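Local coordinates for protein phosphoglycerol transferase GacH (Streptococcus pyogenes MGAS5005, PDB 6DGM) that probably transfers glycerol phosphate onto the rhamnose polysaccharide of the streptococcal cell wall, through a metal-binding, sulfatase-like domain related to lipoteichoic acid synthases, at residues 327-332 and 359-364; 98-103 and 364-369. All blocks are in the same frame, centred on the assembly; numbering follows the deposited sequence.

Contact 1. Residues 327-332 and 359-364; sequences SPYYAL and KNIQYD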
# COMPACT_ATOMS: atom_id res chain seq x y z
N SER A 327 -7.18 7.11 -16.24
CA SER A 327 -7.20 6.29 -17.44
C SER A 327 -8.39 5.33 -17.38
O SER A 327 -8.99 5.13 -16.32
CB SER A 327 -5.93 5.44 -17.49
OG SER A 327 -5.86 4.64 -16.32
N PRO A 328 -8.74 4.71 -18.50
CA PRO A 328 -9.76 3.65 -18.46
C PRO A 328 -9.44 2.58 -17.43
O PRO A 328 -10.33 2.14 -16.69
CB PRO A 328 -9.75 3.12 -19.89
CG PRO A 328 -9.35 4.34 -20.74
CD PRO A 328 -8.30 5.02 -19.88
N TYR A 329 -8.17 2.15 -17.35
CA TYR A 329 -7.75 1.21 -16.32
C TYR A 329 -8.13 1.70 -14.92
O TYR A 329 -8.73 0.97 -14.14
CB TYR A 329 -6.24 0.99 -16.43
CG TYR A 329 -5.62 -0.02 -15.46
CD1 TYR A 329 -6.14 -1.30 -15.34
CD2 TYR A 329 -4.49 0.29 -14.72
CE1 TYR A 329 -5.57 -2.23 -14.47
CE2 TYR A 329 -3.90 -0.63 -13.85
CZ TYR A 329 -4.44 -1.88 -13.74
OH TYR A 329 -3.86 -2.80 -12.90
N TYR A 330 -7.80 2.96 -14.59
CA TYR A 330 -8.13 3.47 -13.26
C TYR A 330 -9.61 3.79 -13.09
O TYR A 330 -10.08 3.82 -11.94
CB TYR A 330 -7.20 4.64 -12.85
CG TYR A 330 -5.79 4.14 -12.58
CD1 TYR A 330 -5.55 3.16 -11.62
CD2 TYR A 330 -4.72 4.61 -13.29
CE1 TYR A 330 -4.27 2.67 -11.40
CE2 TYR A 330 -3.45 4.15 -13.08
CZ TYR A 330 -3.23 3.18 -12.14
OH TYR A 330 -1.94 2.74 -11.95
N ALA A 331 -10.36 3.97 -14.19
CA ALA A 331 -11.81 4.02 -14.09
C ALA A 331 -12.37 2.67 -13.64
O ALA A 331 -13.21 2.60 -12.73
CB ALA A 331 -12.42 4.43 -15.44
N LEU A 332 -11.92 1.58 -14.27
CA LEU A 332 -12.28 0.25 -13.80
C LEU A 332 -11.91 0.07 -12.33
O LEU A 332 -12.70 -0.43 -11.53
CB LEU A 332 -11.59 -0.81 -14.65
CG LEU A 332 -11.57 -2.25 -14.13
CD1 LEU A 332 -12.96 -2.80 -13.94
CD2 LEU A 332 -10.77 -3.11 -15.09
N LYS A 359 -10.87 -9.37 -13.75
CA LYS A 359 -10.14 -10.62 -13.95
C LYS A 359 -9.67 -10.77 -15.39
O LYS A 359 -8.57 -11.25 -15.65
CB LYS A 359 -11.00 -11.81 -13.54
CG LYS A 359 -11.21 -11.94 -12.04
CD LYS A 359 -12.28 -12.96 -11.68
CE LYS A 359 -12.45 -13.03 -10.17
NZ LYS A 359 -13.55 -13.93 -9.76
N ASN A 360 -10.50 -10.35 -16.35
CA ASN A 360 -10.08 -10.43 -17.75
C ASN A 360 -8.88 -9.53 -18.02
O ASN A 360 -7.93 -9.94 -18.71
CB ASN A 360 -11.25 -10.12 -18.68
CG ASN A 360 -12.09 -11.35 -18.98
OD1 ASN A 360 -11.63 -12.28 -19.64
ND2 ASN A 360 -13.31 -11.39 -18.45
N ILE A 361 -8.88 -8.31 -17.47
CA ILE A 361 -7.74 -7.41 -17.62
C ILE A 361 -6.51 -8.00 -16.94
O ILE A 361 -5.40 -8.01 -17.49
CB ILE A 361 -8.08 -6.02 -17.05
CG1 ILE A 361 -9.22 -5.38 -17.85
CG2 ILE A 361 -6.83 -5.13 -17.00
CD1 ILE A 361 -8.92 -5.15 -19.34
N GLN A 362 -6.70 -8.47 -15.71
CA GLN A 362 -5.61 -9.00 -14.90
C GLN A 362 -4.99 -10.23 -15.55
O GLN A 362 -3.75 -10.38 -15.55
CB GLN A 362 -6.20 -9.35 -13.53
CG GLN A 362 -5.23 -9.85 -12.48
CD GLN A 362 -5.82 -9.79 -11.08
OE1 GLN A 362 -6.95 -9.34 -10.89
NE2 GLN A 362 -5.06 -10.27 -10.10
N TYR A 363 -5.82 -11.11 -16.10
CA TYR A 363 -5.29 -12.24 -16.84
C TYR A 363 -4.55 -11.77 -18.09
O TYR A 363 -3.43 -12.21 -18.36
CB TYR A 363 -6.43 -13.20 -17.19
CG TYR A 363 -5.98 -14.47 -17.85
CD1 TYR A 363 -5.53 -15.54 -17.10
CD2 TYR A 363 -6.00 -14.60 -19.23
CE1 TYR A 363 -5.11 -16.70 -17.70
CE2 TYR A 363 -5.58 -15.76 -19.83
CZ TYR A 363 -5.14 -16.80 -19.08
OH TYR A 363 -4.73 -17.95 -19.70
N ASP A 364 -5.15 -10.83 -18.82
CA ASP A 364 -4.57 -10.42 -20.09
C ASP A 364 -3.15 -9.91 -19.92
O ASP A 364 -2.28 -10.17 -20.76
CB ASP A 364 -5.42 -9.33 -20.74
CG ASP A 364 -4.97 -9.04 -22.15
OD1 ASP A 364 -5.18 -9.95 -22.99
OD2 ASP A 364 -4.42 -7.94 -22.42
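Ile-361 reaches from helix 349-365 toward the start of helix 328-339 and divides its two branches between Tyr-329 and Leu-332. Its gamma methyl, CG2, meets the tyrosine ring at CE1 (4.0 Å), where the two side chains lie aslant to one another. On the other branch, CG1 of Ile-361 is 3.9 Å from CD2 of Leu-332, the two side chains lying antiparallel as they overlap. At chi1 -64° CG2 lies trans to the backbone N and CG1 trans to the carbonyl carbon, which turns one branch to each partner. No hydrogen bond crosses between the segments; the junction is apolar and buried, with 99 Å² hidden over both sides. The CA atoms of Tyr-329 and Ile-361 are 8.7 Å apart, and the segments meet through side chains. Both helices come after the last strand, 308-310, of the mixed sheet of this sulfatase-like domain, a member of the alkaline phosphatase clan, and the contact lies away from the glycerol phosphate and metal sites. Helix 328-339 starts here with Ser-327 as N-cap: its OG accepts the backbone N-H of Tyr-330 at 3.1 Å and nearly straight (164°). Tyr-329 also packs within its own helix, its CD2 standing 4.0 Å above the centre of the Tyr-330 ring, which in turn stacks with Phe-319. The phenol OH of Tyr-329 hydrogen-bonds to the carbonyl oxygen of Thr-98, while Leu-332 also touches Tyr-21 of the N-terminal helix 11-29.

Contact 2. Residues 98-103 and 364-369; sequences TSLPFY and DVTIGK
Leu-100 points toward the C-terminal part of helix 349-365, where its CD1 meets CG2 of Val-365 at 4.0 Å, the side chains inclined to each other. With its CG trans to the carbonyl carbon (chi1 -62°), the leucine also comes within 4.3 Å of Thr-366 CG2 through the same CD1, a looser touch. This small apolar patch is the close part of the contact: 77 Å² is buried in all, and no hydrogen bond joins the segments. Leu-100 and Thr-366 are buried. The solvent side is that of Val-365, which is partly exposed, and the chain runs on to the exposed Lys-369. A side-chain-to-backbone bond shapes the 98-103 side: Thr-98 OG1 accepts the N-H of Leu-100 at 3.1 Å and 168°, an ST turn at the exit from helix 89-98, and Ser-99 leaves that helix with a positive phi of 70°. The hydroxyl of Thr-366 turns back to the carbonyl oxygen of Gln-362, whose side-chain NE2 in turn donates to the carbonyl oxygen of Pro-101. Leu-100 thus sits between helix 328-339, where it touches Tyr-329, and helix 349-365, while the following Pro-101 packs on Asn-310 of the outermost strand, 308-310.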
# COMPACT_ATOMS: atom_id res chain seq x y z
N THR A 98 0.60 -2.05 -8.72
CA THR A 98 -0.09 -2.48 -9.93
C THR A 98 -1.60 -2.33 -9.84
O THR A 98 -2.27 -2.21 -10.88
CB THR A 98 0.19 -3.97 -10.21
OG1 THR A 98 -0.36 -4.78 -9.17
CG2 THR A 98 1.69 -4.23 -10.36
N SER A 99 -2.15 -2.38 -8.62
CA SER A 99 -3.59 -2.43 -8.36
C SER A 99 -4.23 -3.75 -8.77
O SER A 99 -5.45 -3.84 -8.88
CB SER A 99 -4.34 -1.25 -8.99
OG SER A 99 -3.83 -0.01 -8.54
N LEU A 100 -3.44 -4.79 -9.03
CA LEU A 100 -4.00 -6.10 -9.34
C LEU A 100 -4.13 -6.90 -8.04
O LEU A 100 -3.12 -7.14 -7.37
CB LEU A 100 -3.08 -6.82 -10.31
CG LEU A 100 -2.91 -6.14 -11.68
CD1 LEU A 100 -1.87 -6.86 -12.52
CD2 LEU A 100 -4.24 -6.04 -12.43
N PRO A 101 -5.34 -7.31 -7.65
CA PRO A 101 -5.47 -7.97 -6.33
C PRO A 101 -4.93 -9.38 -6.29
O PRO A 101 -5.17 -10.22 -7.18
CB PRO A 101 -6.98 -7.95 -6.06
CG PRO A 101 -7.61 -7.83 -7.43
CD PRO A 101 -6.65 -7.06 -8.28
N PHE A 102 -4.23 -9.67 -5.19
CA PHE A 102 -3.74 -11.02 -4.92
C PHE A 102 -4.87 -12.02 -4.90
O PHE A 102 -4.70 -13.17 -5.32
CB PHE A 102 -3.02 -10.98 -3.57
CG PHE A 102 -2.08 -12.12 -3.31
CD1 PHE A 102 -1.82 -13.10 -4.25
CD2 PHE A 102 -1.42 -12.18 -2.10
CE1 PHE A 102 -0.92 -14.12 -3.98
CE2 PHE A 102 -0.53 -13.20 -1.82
CZ PHE A 102 -0.28 -14.17 -2.76
N TYR A 103 -6.05 -11.62 -4.42
CA TYR A 103 -7.15 -12.55 -4.28
C TYR A 103 -7.66 -13.09 -5.61
O TYR A 103 -8.41 -14.07 -5.60
CB TYR A 103 -8.30 -11.95 -3.45
CG TYR A 103 -8.95 -10.71 -3.97
CD1 TYR A 103 -9.71 -10.72 -5.14
CD2 TYR A 103 -8.87 -9.51 -3.27
CE1 TYR A 103 -10.31 -9.59 -5.62
CE2 TYR A 103 -9.48 -8.37 -3.73
CZ TYR A 103 -10.21 -8.41 -4.91
OH TYR A 103 -10.82 -7.28 -5.40
N ASP A 364 -5.15 -10.83 -18.82
CA ASP A 364 -4.57 -10.42 -20.09
C ASP A 364 -3.15 -9.91 -19.92
O ASP A 364 -2.28 -10.17 -20.76
CB ASP A 364 -5.42 -9.33 -20.74
CG ASP A 364 -4.97 -9.04 -22.15
OD1 ASP A 364 -5.18 -9.95 -22.99
OD2 ASP A 364 -4.42 -7.94 -22.42
N VAL A 365 -2.89 -9.15 -18.84
CA VAL A 365 -1.60 -8.51 -18.65
C VAL A 365 -0.60 -9.38 -17.89
O VAL A 365 0.57 -8.99 -17.77
CB VAL A 365 -1.74 -7.16 -17.92
CG1 VAL A 365 -2.73 -6.25 -18.63
CG2 VAL A 365 -2.14 -7.35 -16.46
N THR A 366 -1.00 -10.55 -17.40
CA THR A 366 -0.06 -11.41 -16.68
C THR A 366 0.30 -12.61 -17.54
O THR A 366 1.33 -12.60 -18.23
CB THR A 366 -0.60 -11.80 -15.30
OG1 THR A 366 -1.90 -12.37 -15.40
CG2 THR A 366 -0.66 -10.59 -14.37
N ILE A 367 -0.53 -13.64 -17.55
CA ILE A 367 -0.21 -14.84 -18.29
C ILE A 367 -1.07 -15.02 -19.53
O ILE A 367 -0.94 -16.04 -20.23
CB ILE A 367 -0.24 -16.08 -17.37
CG1 ILE A 367 -1.64 -16.29 -16.81
CG2 ILE A 367 0.78 -15.88 -16.22
CD1 ILE A 367 -1.83 -17.66 -16.18
N GLY A 368 -1.91 -14.04 -19.86
CA GLY A 368 -2.75 -14.11 -21.04
C GLY A 368 -2.06 -13.64 -22.31
O GLY A 368 -0.84 -13.61 -22.42
N LYS A 369 -2.89 -13.24 -23.27
CA LYS A 369 -2.49 -13.03 -24.65
C LYS A 369 -2.06 -11.60 -24.98
O LYS A 369 -1.58 -11.35 -26.09
CB LYS A 369 -3.67 -13.38 -25.57
CG LYS A 369 -4.16 -14.81 -25.46
CD LYS A 369 -3.19 -15.78 -26.09
CE LYS A 369 -3.81 -17.16 -26.22
NZ LYS A 369 -2.89 -18.07 -26.94

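From the N terminus, the chain reaches 98-103 first, just after helix 89-98. It then passes through the remaining strands of the central sheet before reaching 364-369, which begins on helix 349-365, so contact 2 closes a loop of 260 intervening residues. Contact 1 is nested inside it, closing a short loop of 26 residues between helices 328-339 and 349-365. The two share Asp-364, their centres lie about 9 Å apart, and both use helix 349-365. They also join where Tyr-363 O lies 2.8 Å from Gly-368 N, a probable hydrogen bond. Together they tie the late helices to the loop leaving helix 89-98.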